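Local coordinates for protein beta-1,4-mannanase (Cryptopygus antarcticus, PDB 4OOU) that hydrolyses internal beta-1,4-mannosidic linkages in mannans, galactomannans and glucomannans, yielding short manno-oligosaccharides, at residues Gln35-Ser40 and Gly76-Arg81; Ala236-Gly241 and Gly272-Tyr277; Phe276-Thr281 and Pro307-Glu312. All coordinates share one frame; numbering follows the deposited sequence.

Interaction 1: Gln35-Ser40 and Gly76-Arg81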
ATOM      1  N   GLN A  35     -20.672   1.810   7.381  1.00 54.52           N
ATOM      2  CA  GLN A  35     -20.739   2.927   6.382  1.00 46.55           C
ATOM      3  C   GLN A  35     -19.559   3.014   5.405  1.00 41.97           C
ATOM      4  O   GLN A  35     -18.409   2.838   5.773  1.00 40.67           O
ATOM      5  CB  GLN A  35     -20.809   4.278   7.108  1.00 46.20           C
ATOM      6  CG  GLN A  35     -22.006   4.506   8.035  1.00 49.18           C
ATOM      7  CD  GLN A  35     -22.340   6.009   8.232  1.00 53.04           C
ATOM      8  OE1 GLN A  35     -22.591   6.759   7.257  1.00 51.04           O
ATOM      9  NE2 GLN A  35     -22.336   6.454   9.493  1.00 49.59           N
ATOM     10  N   LYS A  36     -19.849   3.347   4.159  1.00 40.81           N
ATOM     11  CA  LYS A  36     -18.832   3.541   3.142  1.00 38.15           C
ATOM     12  C   LYS A  36     -17.812   4.511   3.698  1.00 38.38           C
ATOM     13  O   LYS A  36     -18.189   5.496   4.331  1.00 38.03           O
ATOM     14  CB  LYS A  36     -19.461   4.097   1.845  1.00 39.13           C
ATOM     15  N   VAL A  37     -16.520   4.228   3.526  1.00 36.75           N
ATOM     16  CA  VAL A  37     -15.497   5.229   3.873  1.00 35.87           C
ATOM     17  C   VAL A  37     -14.479   5.394   2.779  1.00 34.23           C
ATOM     18  O   VAL A  37     -14.164   4.454   2.061  1.00 34.86           O
ATOM     19  CB  VAL A  37     -14.790   5.037   5.261  1.00 35.36           C
ATOM     20  CG1 VAL A  37     -15.117   3.710   5.935  1.00 36.86           C
ATOM     21  CG2 VAL A  37     -13.286   5.272   5.174  1.00 32.49           C
ATOM     22  N   PHE A  38     -14.007   6.628   2.670  1.00 34.60           N
ATOM     23  CA  PHE A  38     -12.995   7.052   1.714  1.00 33.61           C
ATOM     24  C   PHE A  38     -11.704   7.267   2.491  1.00 33.40           C
ATOM     25  O   PHE A  38     -11.751   7.852   3.589  1.00 32.53           O
ATOM     26  CB  PHE A  38     -13.478   8.356   1.083  1.00 32.97           C
ATOM     27  CG  PHE A  38     -12.540   8.951   0.095  1.00 32.35           C
ATOM     28  CD1 PHE A  38     -12.607   8.597  -1.230  1.00 34.45           C
ATOM     29  CD2 PHE A  38     -11.630   9.903   0.479  1.00 32.56           C
ATOM     30  CE1 PHE A  38     -11.750   9.157  -2.159  1.00 35.75           C
ATOM     31  CE2 PHE A  38     -10.782  10.479  -0.442  1.00 34.87           C
ATOM     32  CZ  PHE A  38     -10.839  10.107  -1.771  1.00 34.48           C
ATOM     33  N   LEU A  39     -10.563   6.794   1.960  1.00 32.62           N
ATOM     34  CA  LEU A  39      -9.300   6.940   2.687  1.00 33.31           C
ATOM     35  C   LEU A  39      -8.542   8.224   2.272  1.00 37.59           C
ATOM     36  O   LEU A  39      -7.900   8.312   1.208  1.00 36.71           O
ATOM     37  CB  LEU A  39      -8.436   5.688   2.584  1.00 32.84           C
ATOM     38  CG  LEU A  39      -9.055   4.434   3.230  1.00 35.20           C
ATOM     39  CD1 LEU A  39      -8.162   3.198   3.146  1.00 32.71           C
ATOM     40  CD2 LEU A  39      -9.448   4.701   4.685  1.00 36.57           C
ATOM     41  N   SER A  40      -8.644   9.239   3.127  1.00 38.13           N
ATOM     42  CA  SER A  40      -8.044  10.524   2.817  1.00 37.42           C
ATOM     43  C   SER A  40      -6.837  10.765   3.705  1.00 36.90           C
ATOM     44  O   SER A  40      -6.929  10.653   4.929  1.00 38.31           O
ATOM     45  CB  SER A  40      -9.057  11.629   3.005  1.00 35.48           C
ATOM     46  OG  SER A  40      -8.515  12.815   2.480  1.00 38.74           O
ATOM     47  N   GLY A  76      -8.163  16.793   9.152  1.00 41.45           N
ATOM     48  CA  GLY A  76      -9.329  15.998   8.755  1.00 40.23           C
ATOM     49  C   GLY A  76      -9.036  14.797   7.866  1.00 40.40           C
ATOM     50  O   GLY A  76      -9.953  14.287   7.208  1.00 43.33           O
ATOM     51  N   GLY A  77      -7.774  14.366   7.811  1.00 39.65           N
ATOM     52  CA  GLY A  77      -7.381  13.137   7.082  1.00 41.90           C
ATOM     53  C   GLY A  77      -7.601  11.908   7.967  1.00 39.60           C
ATOM     54  O   GLY A  77      -7.880  12.033   9.166  1.00 31.60           O
ATOM     55  N   ASN A  78      -7.488  10.718   7.394  1.00 39.62           N
ATOM     56  CA  ASN A  78      -7.827   9.508   8.162  1.00 40.73           C
ATOM     57  C   ASN A  78      -6.970   8.291   7.891  1.00 39.80           C
ATOM     58  O   ASN A  78      -7.333   7.207   8.288  1.00 42.72           O
ATOM     59  CB  ASN A  78      -9.293   9.150   7.926  1.00 41.01           C
ATOM     60  CG  ASN A  78      -9.544   8.579   6.554  1.00 42.70           C
ATOM     61  OD1 ASN A  78      -8.636   8.465   5.735  1.00 46.01           O
ATOM     62  ND2 ASN A  78     -10.786   8.218   6.290  1.00 42.78           N
ATOM     63  N   THR A  79      -5.842   8.467   7.215  1.00 40.40           N
ATOM     64  CA  THR A  79      -5.028   7.351   6.797  1.00 38.60           C
ATOM     65  C   THR A  79      -3.589   7.792   6.590  1.00 33.94           C
ATOM     66  O   THR A  79      -3.334   8.862   6.071  1.00 30.93           O
ATOM     67  CB  THR A  79      -5.588   6.747   5.484  1.00 41.19           C
ATOM     68  OG1 THR A  79      -6.835   6.107   5.750  1.00 46.27           O
ATOM     69  CG2 THR A  79      -4.638   5.711   4.875  1.00 41.80           C
ATOM     70  N   ALA A  80      -2.663   6.930   6.987  1.00 34.11           N
ATOM     71  CA  ALA A  80      -1.252   7.080   6.667  1.00 33.73           C
ATOM     72  C   ALA A  80      -0.691   5.761   6.129  1.00 34.93           C
ATOM     73  O   ALA A  80      -0.890   4.707   6.728  1.00 36.12           O
ATOM     74  CB  ALA A  80      -0.477   7.511   7.898  1.00 34.08           C
ATOM     75  N   ARG A  81      -0.009   5.826   4.987  1.00 35.98           N
ATOM     76  CA  ARG A  81       0.696   4.671   4.419  1.00 34.52           C
ATOM     77  C   ARG A  81       2.176   4.805   4.835  1.00 37.65           C
ATOM     78  O   ARG A  81       2.819   5.870   4.652  1.00 30.65           O
ATOM     79  CB  ARG A  81       0.548   4.679   2.912  1.00 33.62           C
ATOM     80  CG  ARG A  81       1.062   3.478   2.135  1.00 33.27           C
ATOM     81  CD  ARG A  81       0.849   3.739   0.658  1.00 29.72           C
ATOM     82  NE  ARG A  81       1.319   2.672  -0.202  1.00 30.24           N
ATOM     83  CZ  ARG A  81       2.302   2.763  -1.096  1.00 29.36           C
ATOM     84  NH1 ARG A  81       2.993   3.899  -1.266  1.00 28.81           N
ATOM     85  NH2 ARG A  81       2.583   1.708  -1.850  1.00 25.56           N
TER
HETATM   86  O   HOH W   1      -9.654  14.410   4.192  1.00 43.32           O

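Interaction 2: Ala236-Gly241 and Gly272-Tyr277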
ATOM      1  N   ALA A 236      -8.162  -9.524   7.627  1.00 41.14           N
ATOM      2  CA  ALA A 236      -7.124  -8.597   7.175  1.00 40.48           C
ATOM      3  C   ALA A 236      -7.233  -8.229   5.667  1.00 38.47           C
ATOM      4  O   ALA A 236      -7.621  -9.036   4.790  1.00 35.92           O
ATOM      5  CB  ALA A 236      -5.731  -9.137   7.501  1.00 41.20           C
ATOM      6  N   LEU A 237      -6.897  -6.978   5.404  1.00 36.13           N
ATOM      7  CA  LEU A 237      -7.026  -6.398   4.093  1.00 36.25           C
ATOM      8  C   LEU A 237      -5.645  -6.356   3.460  1.00 34.55           C
ATOM      9  O   LEU A 237      -4.677  -5.892   4.065  1.00 39.74           O
ATOM     10  CB  LEU A 237      -7.626  -4.992   4.203  1.00 35.55           C
ATOM     11  CG  LEU A 237      -9.098  -4.863   4.611  1.00 33.68           C
ATOM     12  CD1 LEU A 237      -9.482  -3.407   4.407  1.00 31.74           C
ATOM     13  CD2 LEU A 237     -10.035  -5.783   3.821  1.00 32.39           C
ATOM     14  N   VAL A 238      -5.538  -6.836   2.239  1.00 33.68           N
ATOM     15  CA  VAL A 238      -4.243  -6.847   1.595  1.00 32.37           C
ATOM     16  C   VAL A 238      -4.340  -6.106   0.302  1.00 34.86           C
ATOM     17  O   VAL A 238      -5.387  -6.185  -0.371  1.00 35.93           O
ATOM     18  CB  VAL A 238      -3.732  -8.245   1.359  1.00 30.34           C
ATOM     19  CG1 VAL A 238      -2.328  -8.177   0.790  1.00 31.18           C
ATOM     20  CG2 VAL A 238      -3.708  -9.014   2.685  1.00 30.20           C
ATOM     21  N   THR A 239      -3.260  -5.375  -0.024  1.00 32.63           N
ATOM     22  CA  THR A 239      -3.145  -4.677  -1.285  1.00 30.44           C
ATOM     23  C   THR A 239      -1.736  -4.805  -1.842  1.00 31.01           C
ATOM     24  O   THR A 239      -0.839  -5.403  -1.252  1.00 28.39           O
ATOM     25  CB  THR A 239      -3.512  -3.177  -1.124  1.00 32.12           C
ATOM     26  OG1 THR A 239      -3.735  -2.539  -2.394  1.00 30.00           O
ATOM     27  CG2 THR A 239      -2.428  -2.435  -0.424  1.00 32.48           C
ATOM     28  N   VAL A 240      -1.606  -4.248  -3.031  1.00 31.34           N
ATOM     29  CA  VAL A 240      -0.389  -4.088  -3.740  1.00 33.30           C
ATOM     30  C   VAL A 240      -0.573  -2.739  -4.472  1.00 34.53           C
ATOM     31  O   VAL A 240      -1.648  -2.480  -5.026  1.00 35.95           O
ATOM     32  CB  VAL A 240      -0.209  -5.219  -4.758  1.00 32.72           C
ATOM     33  CG1 VAL A 240       0.940  -4.925  -5.714  1.00 31.78           C
ATOM     34  CG2 VAL A 240       0.018  -6.534  -4.035  1.00 32.75           C
ATOM     35  N   GLY A 241       0.446  -1.886  -4.441  1.00 31.95           N
ATOM     36  CA  GLY A 241       0.352  -0.544  -5.024  1.00 33.37           C
ATOM     37  C   GLY A 241       1.173  -0.461  -6.305  1.00 32.21           C
ATOM     38  O   GLY A 241       2.401  -0.347  -6.257  1.00 26.12           O
ATOM     39  N   GLY A 272      -4.939 -16.175  -1.376  1.00 45.14           N
ATOM     40  CA  GLY A 272      -3.788 -15.296  -1.426  1.00 42.49           C
ATOM     41  C   GLY A 272      -4.134 -14.196  -2.377  1.00 42.31           C
ATOM     42  O   GLY A 272      -3.519 -14.082  -3.465  1.00 40.39           O
ATOM     43  N   ILE A 273      -5.142 -13.412  -1.978  1.00 38.73           N
ATOM     44  CA  ILE A 273      -5.687 -12.368  -2.846  1.00 37.12           C
ATOM     45  C   ILE A 273      -5.425 -10.968  -2.313  1.00 36.16           C
ATOM     46  O   ILE A 273      -4.991 -10.801  -1.181  1.00 34.88           O
ATOM     47  CB  ILE A 273      -7.181 -12.554  -3.153  1.00 36.74           C
ATOM     48  CG1 ILE A 273      -8.063 -12.525  -1.887  1.00 36.43           C
ATOM     49  CG2 ILE A 273      -7.378 -13.831  -3.944  1.00 38.20           C
ATOM     50  CD1 ILE A 273      -9.563 -12.365  -2.152  1.00 33.78           C
ATOM     51  N   ILE A 274      -5.594  -9.969  -3.166  1.00 36.67           N
ATOM     52  CA  ILE A 274      -5.672  -8.619  -2.655  1.00 37.45           C
ATOM     53  C   ILE A 274      -7.134  -8.305  -2.481  1.00 37.99           C
ATOM     54  O   ILE A 274      -7.962  -8.819  -3.194  1.00 42.03           O
ATOM     55  CB  ILE A 274      -4.948  -7.560  -3.497  1.00 34.14           C
ATOM     56  CG1 ILE A 274      -5.380  -7.543  -4.946  1.00 35.21           C
ATOM     57  CG2 ILE A 274      -3.463  -7.786  -3.440  1.00 35.26           C
ATOM     58  CD1 ILE A 274      -4.599  -6.508  -5.751  1.00 36.20           C
ATOM     59  N   ASN A 275      -7.438  -7.485  -1.494  1.00 39.03           N
ATOM     60  CA  ASN A 275      -8.801  -7.122  -1.181  1.00 36.20           C
ATOM     61  C   ASN A 275      -9.208  -5.798  -1.784  1.00 36.28           C
ATOM     62  O   ASN A 275     -10.410  -5.537  -1.894  1.00 38.77           O
ATOM     63  CB  ASN A 275      -8.941  -7.105   0.318  1.00 36.60           C
ATOM     64  CG  ASN A 275      -8.578  -8.435   0.900  1.00 40.01           C
ATOM     65  OD1 ASN A 275      -7.567  -8.597   1.599  1.00 38.37           O
ATOM     66  ND2 ASN A 275      -9.370  -9.438   0.542  1.00 44.34           N
ATOM     67  N   PHE A 276      -8.209  -4.988  -2.161  1.00 33.79           N
ATOM     68  CA  PHE A 276      -8.388  -3.715  -2.829  1.00 33.97           C
ATOM     69  C   PHE A 276      -7.213  -3.392  -3.758  1.00 37.46           C
ATOM     70  O   PHE A 276      -6.051  -3.647  -3.442  1.00 41.81           O
ATOM     71  CB  PHE A 276      -8.704  -2.570  -1.840  1.00 35.72           C
ATOM     72  CG  PHE A 276      -7.552  -2.084  -0.968  1.00 36.35           C
ATOM     73  CD1 PHE A 276      -6.615  -1.179  -1.443  1.00 39.00           C
ATOM     74  CD2 PHE A 276      -7.481  -2.436   0.367  1.00 38.04           C
ATOM     75  CE1 PHE A 276      -5.587  -0.704  -0.630  1.00 35.49           C
ATOM     76  CE2 PHE A 276      -6.462  -1.961   1.184  1.00 37.64           C
ATOM     77  CZ  PHE A 276      -5.515  -1.091   0.677  1.00 36.15           C
ATOM     78  N   TYR A 277      -7.540  -2.868  -4.936  1.00 37.28           N
ATOM     79  CA  TYR A 277      -6.552  -2.430  -5.901  1.00 34.80           C
ATOM     80  C   TYR A 277      -6.006  -1.067  -5.494  1.00 34.45           C
ATOM     81  O   TYR A 277      -6.539  -0.376  -4.607  1.00 31.84           O
ATOM     82  CB  TYR A 277      -7.203  -2.323  -7.262  1.00 35.97           C
ATOM     83  CG  TYR A 277      -7.783  -3.630  -7.789  1.00 36.17           C
ATOM     84  CD1 TYR A 277      -6.967  -4.653  -8.272  1.00 36.25           C
ATOM     85  CD2 TYR A 277      -9.153  -3.812  -7.874  1.00 36.75           C
ATOM     86  CE1 TYR A 277      -7.511  -5.832  -8.769  1.00 36.12           C
ATOM     87  CE2 TYR A 277      -9.697  -4.979  -8.388  1.00 35.60           C
ATOM     88  CZ  TYR A 277      -8.878  -5.987  -8.819  1.00 35.72           C
ATOM     89  OH  TYR A 277      -9.471  -7.130  -9.317  1.00 39.22           O
TER

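Interaction 3: Phe276-Thr281 and Pro307-Glu312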
ATOM      1  N   PHE A 276      -8.209  -4.988  -2.161  1.00 33.79           N
ATOM      2  CA  PHE A 276      -8.388  -3.715  -2.829  1.00 33.97           C
ATOM      3  C   PHE A 276      -7.213  -3.392  -3.758  1.00 37.46           C
ATOM      4  O   PHE A 276      -6.051  -3.647  -3.442  1.00 41.81           O
ATOM      5  CB  PHE A 276      -8.704  -2.570  -1.840  1.00 35.72           C
ATOM      6  CG  PHE A 276      -7.552  -2.084  -0.968  1.00 36.35           C
ATOM      7  CD1 PHE A 276      -6.615  -1.179  -1.443  1.00 39.00           C
ATOM      8  CD2 PHE A 276      -7.481  -2.436   0.367  1.00 38.04           C
ATOM      9  CE1 PHE A 276      -5.587  -0.704  -0.630  1.00 35.49           C
ATOM     10  CE2 PHE A 276      -6.462  -1.961   1.184  1.00 37.64           C
ATOM     11  CZ  PHE A 276      -5.515  -1.091   0.677  1.00 36.15           C
ATOM     12  N   TYR A 277      -7.540  -2.868  -4.936  1.00 37.28           N
ATOM     13  CA  TYR A 277      -6.552  -2.430  -5.901  1.00 34.80           C
ATOM     14  C   TYR A 277      -6.006  -1.067  -5.494  1.00 34.45           C
ATOM     15  O   TYR A 277      -6.539  -0.376  -4.607  1.00 31.84           O
ATOM     16  CB  TYR A 277      -7.203  -2.323  -7.262  1.00 35.97           C
ATOM     17  CG  TYR A 277      -7.783  -3.630  -7.789  1.00 36.17           C
ATOM     18  CD1 TYR A 277      -6.967  -4.653  -8.272  1.00 36.25           C
ATOM     19  CD2 TYR A 277      -9.153  -3.812  -7.874  1.00 36.75           C
ATOM     20  CE1 TYR A 277      -7.511  -5.832  -8.769  1.00 36.12           C
ATOM     21  CE2 TYR A 277      -9.697  -4.979  -8.388  1.00 35.60           C
ATOM     22  CZ  TYR A 277      -8.878  -5.987  -8.819  1.00 35.72           C
ATOM     23  OH  TYR A 277      -9.471  -7.130  -9.317  1.00 39.22           O
ATOM     24  N   GLN A 278      -4.932  -0.674  -6.152  1.00 33.33           N
ATOM     25  CA  GLN A 278      -4.236   0.539  -5.790  1.00 31.66           C
ATOM     26  C   GLN A 278      -3.347   0.956  -6.925  1.00 32.55           C
ATOM     27  O   GLN A 278      -2.410   0.238  -7.297  1.00 29.50           O
ATOM     28  CB  GLN A 278      -3.388   0.313  -4.550  1.00 32.23           C
ATOM     29  CG  GLN A 278      -2.876   1.576  -3.844  1.00 33.26           C
ATOM     30  CD  GLN A 278      -1.687   1.313  -2.933  1.00 31.47           C
ATOM     31  OE1 GLN A 278      -0.702   2.079  -2.950  1.00 29.30           O
ATOM     32  NE2 GLN A 278      -1.752   0.226  -2.150  1.00 27.45           N
ATOM     33  N   MET A 279      -3.646   2.116  -7.490  1.00 34.64           N
ATOM     34  CA  MET A 279      -2.767   2.698  -8.486  1.00 34.93           C
ATOM     35  C   MET A 279      -2.063   3.906  -7.889  1.00 34.39           C
ATOM     36  O   MET A 279      -2.557   4.531  -6.951  1.00 35.81           O
ATOM     37  CB  MET A 279      -3.577   3.081  -9.708  1.00 37.52           C
ATOM     38  CG  MET A 279      -4.294   1.914 -10.377  1.00 39.21           C
ATOM     39  SD  MET A 279      -5.660   2.439 -11.433  1.00 41.71           S
ATOM     40  CE  MET A 279      -6.223   0.850 -12.037  1.00 41.26           C
ATOM     41  N   HIS A 280      -0.870   4.175  -8.379  1.00 34.91           N
ATOM     42  CA  HIS A 280      -0.154   5.410  -8.060  1.00 36.15           C
ATOM     43  C   HIS A 280      -0.134   6.256  -9.300  1.00 34.99           C
ATOM     44  O   HIS A 280      -0.145   5.704 -10.346  1.00 32.42           O
ATOM     45  CB  HIS A 280       1.292   5.114  -7.712  1.00 34.96           C
ATOM     46  CG  HIS A 280       1.458   4.237  -6.524  1.00 31.74           C
ATOM     47  ND1 HIS A 280       2.654   3.638  -6.214  1.00 31.96           N
ATOM     48  CD2 HIS A 280       0.582   3.850  -5.577  1.00 31.06           C
ATOM     49  CE1 HIS A 280       2.515   2.939  -5.107  1.00 33.35           C
ATOM     50  NE2 HIS A 280       1.263   3.045  -4.705  1.00 32.08           N
ATOM     51  N   THR A 281      -0.051   7.583  -9.211  1.00 39.24           N
ATOM     52  CA  THR A 281      -0.117   8.375 -10.434  1.00 39.98           C
ATOM     53  C   THR A 281       0.631   9.709 -10.370  1.00 41.49           C
ATOM     54  O   THR A 281       0.481  10.496  -9.429  1.00 44.07           O
ATOM     55  CB  THR A 281      -1.587   8.551 -10.897  1.00 40.06           C
ATOM     56  OG1 THR A 281      -1.624   8.964 -12.275  1.00 36.56           O
ATOM     57  CG2 THR A 281      -2.316   9.524 -10.011  1.00 38.21           C
ATOM     58  N   PRO A 307     -12.556  -2.318  -3.988  1.00 35.26           N
ATOM     59  CA  PRO A 307     -12.237  -0.899  -3.865  1.00 33.09           C
ATOM     60  C   PRO A 307     -10.951  -0.582  -4.616  1.00 35.28           C
ATOM     61  O   PRO A 307     -10.143  -1.481  -4.825  1.00 38.03           O
ATOM     62  CB  PRO A 307     -12.028  -0.703  -2.368  1.00 35.01           C
ATOM     63  CG  PRO A 307     -12.581  -1.915  -1.699  1.00 35.43           C
ATOM     64  CD  PRO A 307     -12.437  -3.010  -2.704  1.00 35.69           C
ATOM     65  N   LEU A 308     -10.807   0.667  -5.064  1.00 35.47           N
ATOM     66  CA  LEU A 308      -9.604   1.172  -5.742  1.00 34.15           C
ATOM     67  C   LEU A 308      -9.111   2.469  -5.060  1.00 35.91           C
ATOM     68  O   LEU A 308      -9.879   3.417  -4.831  1.00 35.50           O
ATOM     69  CB  LEU A 308      -9.899   1.458  -7.207  1.00 32.41           C
ATOM     70  CG  LEU A 308      -8.777   2.108  -7.991  1.00 31.42           C
ATOM     71  CD1 LEU A 308      -7.562   1.221  -8.012  1.00 30.70           C
ATOM     72  CD2 LEU A 308      -9.254   2.342  -9.411  1.00 33.09           C
ATOM     73  N   LEU A 309      -7.832   2.472  -4.717  1.00 35.33           N
ATOM     74  CA  LEU A 309      -7.244   3.482  -3.885  1.00 34.40           C
ATOM     75  C   LEU A 309      -6.278   4.142  -4.809  1.00 34.31           C
ATOM     76  O   LEU A 309      -5.546   3.448  -5.520  1.00 36.36           O
ATOM     77  CB  LEU A 309      -6.458   2.802  -2.754  1.00 34.90           C
ATOM     78  CG  LEU A 309      -5.967   3.424  -1.425  1.00 35.18           C
ATOM     79  CD1 LEU A 309      -4.565   2.973  -1.027  1.00 31.84           C
ATOM     80  CD2 LEU A 309      -6.044   4.941  -1.378  1.00 35.84           C
ATOM     81  N   ILE A 310      -6.254   5.464  -4.808  1.00 32.43           N
ATOM     82  CA  ILE A 310      -5.117   6.170  -5.385  1.00 35.53           C
ATOM     83  C   ILE A 310      -4.048   6.278  -4.312  1.00 37.16           C
ATOM     84  O   ILE A 310      -4.117   7.152  -3.435  1.00 39.96           O
ATOM     85  CB  ILE A 310      -5.476   7.564  -5.934  1.00 35.51           C
ATOM     86  CG1 ILE A 310      -6.681   7.427  -6.882  1.00 35.88           C
ATOM     87  CG2 ILE A 310      -4.240   8.171  -6.614  1.00 33.34           C
ATOM     88  CD1 ILE A 310      -7.227   8.717  -7.455  1.00 36.97           C
ATOM     89  N   GLY A 311      -3.040   5.415  -4.418  1.00 39.24           N
ATOM     90  CA  GLY A 311      -2.152   5.092  -3.294  1.00 36.48           C
ATOM     91  C   GLY A 311      -1.075   6.114  -3.083  1.00 34.54           C
ATOM     92  O   GLY A 311      -0.641   6.358  -1.943  1.00 31.81           O
ATOM     93  N   GLU A 312      -0.642   6.709  -4.187  1.00 33.97           N
ATOM     94  CA  GLU A 312       0.229   7.877  -4.155  1.00 32.84           C
ATOM     95  C   GLU A 312      -0.114   8.852  -5.268  1.00 34.89           C
ATOM     96  O   GLU A 312      -0.541   8.460  -6.356  1.00 33.65           O
ATOM     97  CB  GLU A 312       1.673   7.493  -4.377  1.00 35.77           C
ATOM     98  CG  GLU A 312       2.265   6.375  -3.532  1.00 34.66           C
ATOM     99  CD  GLU A 312       3.654   6.013  -4.026  1.00 35.58           C
ATOM    100  OE1 GLU A 312       4.169   6.705  -4.952  1.00 33.37           O
ATOM    101  OE2 GLU A 312       4.227   5.027  -3.515  1.00 36.13           O
TER

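Interaction 1: Gln35-Ser40 and Gly76-Arg81
Ser40 and Gly77 bring their backbones together with CA atoms 5.0 Å apart, and the carbonyl O of Ser40 accepts a short, nearly straight bond (N-H...O 170°) from Asn78 N at 2.5 Å. Asn78 then turns its side chain back onto the 35-40 segment: with CG between its own backbone N and carbonyl carbon (chi1 73°), the amide reaches the backbone of Phe38 to Ser40. Its OD1 takes the N-H of Ser40 at 2.7 Å, while its ND2 donates to Phe38 O at 2.9 Å. A second donor, Thr79 OG1, reaches Asn78 OD1 at 3.0 Å from the opposite face of the amide plane, so this buried oxygen is held from above and below. ND2 also donates to Val377 O, and together these partners would fix the rotation of the amide. Thr79 presents OG1 to Leu39, whose CD2 methyl comes within 3.2 Å of it, while the strand 126-133 adds Phe126 and Ile128 around Thr79. On the helix side a water joins the segments: Ser40 OG donates to it at 2.6 Å, and the water donates on to Gly76 O. Gly76, with positive phi, is the C-prime residue of the Schellman motif that ends helix 58-74. The contact thus closes a beta-alpha-beta crossover, strand 35-43, helix 58-74, strand 79-86, at the N-terminal ends of two neighbouring parallel strands of the TIM barrel, where the Asn78 amide supplies polar links ahead of the second strand.

Interaction 2: Ala236-Gly241 and Gly272-Tyr277
Val238 and Asn275 join strand 238-241 of the TIM barrel to the loop that leads into its next strand, 277-281. Asn275 N donates to Val238 O at 2.7 Å, and the side chain of the same residue bends back to complete the pair. Asn275 CB lies beside Val238 O and packs on Leu237 CD2 at 3.9 Å. Asn275 CG, anti to the carbonyl carbon (chi1 -58°), comes to 3.7 Å from Val238 N. At the tip Asn275 OD1 lies 2.8 Å from Val238 N and takes its N-H in the carbonyl plane, on a lone pair. The residue therefore serves both the N-H and the C=O of Val238, much as a neighbouring strand might.

Phe276 turns its ring over Thr239. Thr239 CB makes a CH-pi contact with one face, 3.6 Å from the ring centroid and 24° off the normal, and its CG2 reaches Phe276 CZ at 3.5 Å. Leu237 CB lies at the edge, near the ring plane. Thr239 OG1, anti to its backbone N, donates to Phe276 O at 2.8 Å, so one threonine meets both the ring and the main chain of Phe276. Beyond the two segments the ring meets Phe30 edge-to-face and touches Ala175 and Leu309. An alanine in place of Phe276 would probably open a gap over Thr239 CB and CG2 and cost Phe30 this edge-to-face partner. On the other side of the strand, Val240 touches Ile222 of helix 215-232, and its CG2 methyl meets Ile274 CG2 at 3.7 Å, the two side chains crossing at about a right angle.

Interaction 3: Phe276-Thr281 and Pro307-Glu312
Glu312, probably the catalytic nucleophile, stacks its side chain over one face of the His280 ring. The two residues stand at the C-terminal ends of adjacent parallel strands of the TIM barrel, the usual setting of the active site in glycosyl hydrolase family 5. With CG anti to the carbonyl carbon (chi1 -51°) and the chain extended beyond it, the carboxylate crosses the ring, its plane turned only 17° from it. Glu312 CG sits 3.6 Å from the His280 ring centroid, almost on its normal. Both groups are gripped further out. His280 NE2 donates to Gln278 OE1 at 2.8 Å, in the ring plane, and ND1 is hydrogen-bonded to Glu181, probably the proton donor/acceptor. Glu312 OE1 shares a hydrogen bond with the hydroxyl of Tyr282; OE2 forms a salt bridge with Arg81 and a hydrogen bond to a Tris molecule, probably from the crystallisation liquor. Gln278, its NE2 held by Glu177, runs alongside Leu309 and rests its OE1 on Gly311 CA at 3.4 Å, where a side chain would collide. Beneath, the backbones pair in parallel register from Tyr277 with Leu308 to Met279 with Ile310. Gly311 N bonds to Met279 O at 2.7 Å, and further on Thr281 N bonds to Glu312 O. Phe276 CB packs on Pro307 CB. On the sheet face away from His280, Leu308 CD1 wedges between Tyr277 CB, at 3.6 Å, and Met279 CG, at 4.1 Å.

How the interactions relate
From the N terminus, interaction 1 comes first, closing the loop that runs through helix 58-74 between the first two barrel strands. About 155 residues later interaction 2 opens; it closes the excursion through helix 260-267 and brings the chain back beside strand 238-241. Interaction 3 starts where interaction 2 ends, sharing Phe276 and Tyr277, and pairs strand 277-281 with strand 308-313, closing the segment 282-306, which has no helix or strand. The three follow in series, none enclosing or crossing another. In space, Arg81 of interaction 1 reaches the Glu312 site of interaction 3 inside the barrel, while Gln278 packs against Thr239 and Gly241 of interaction 2.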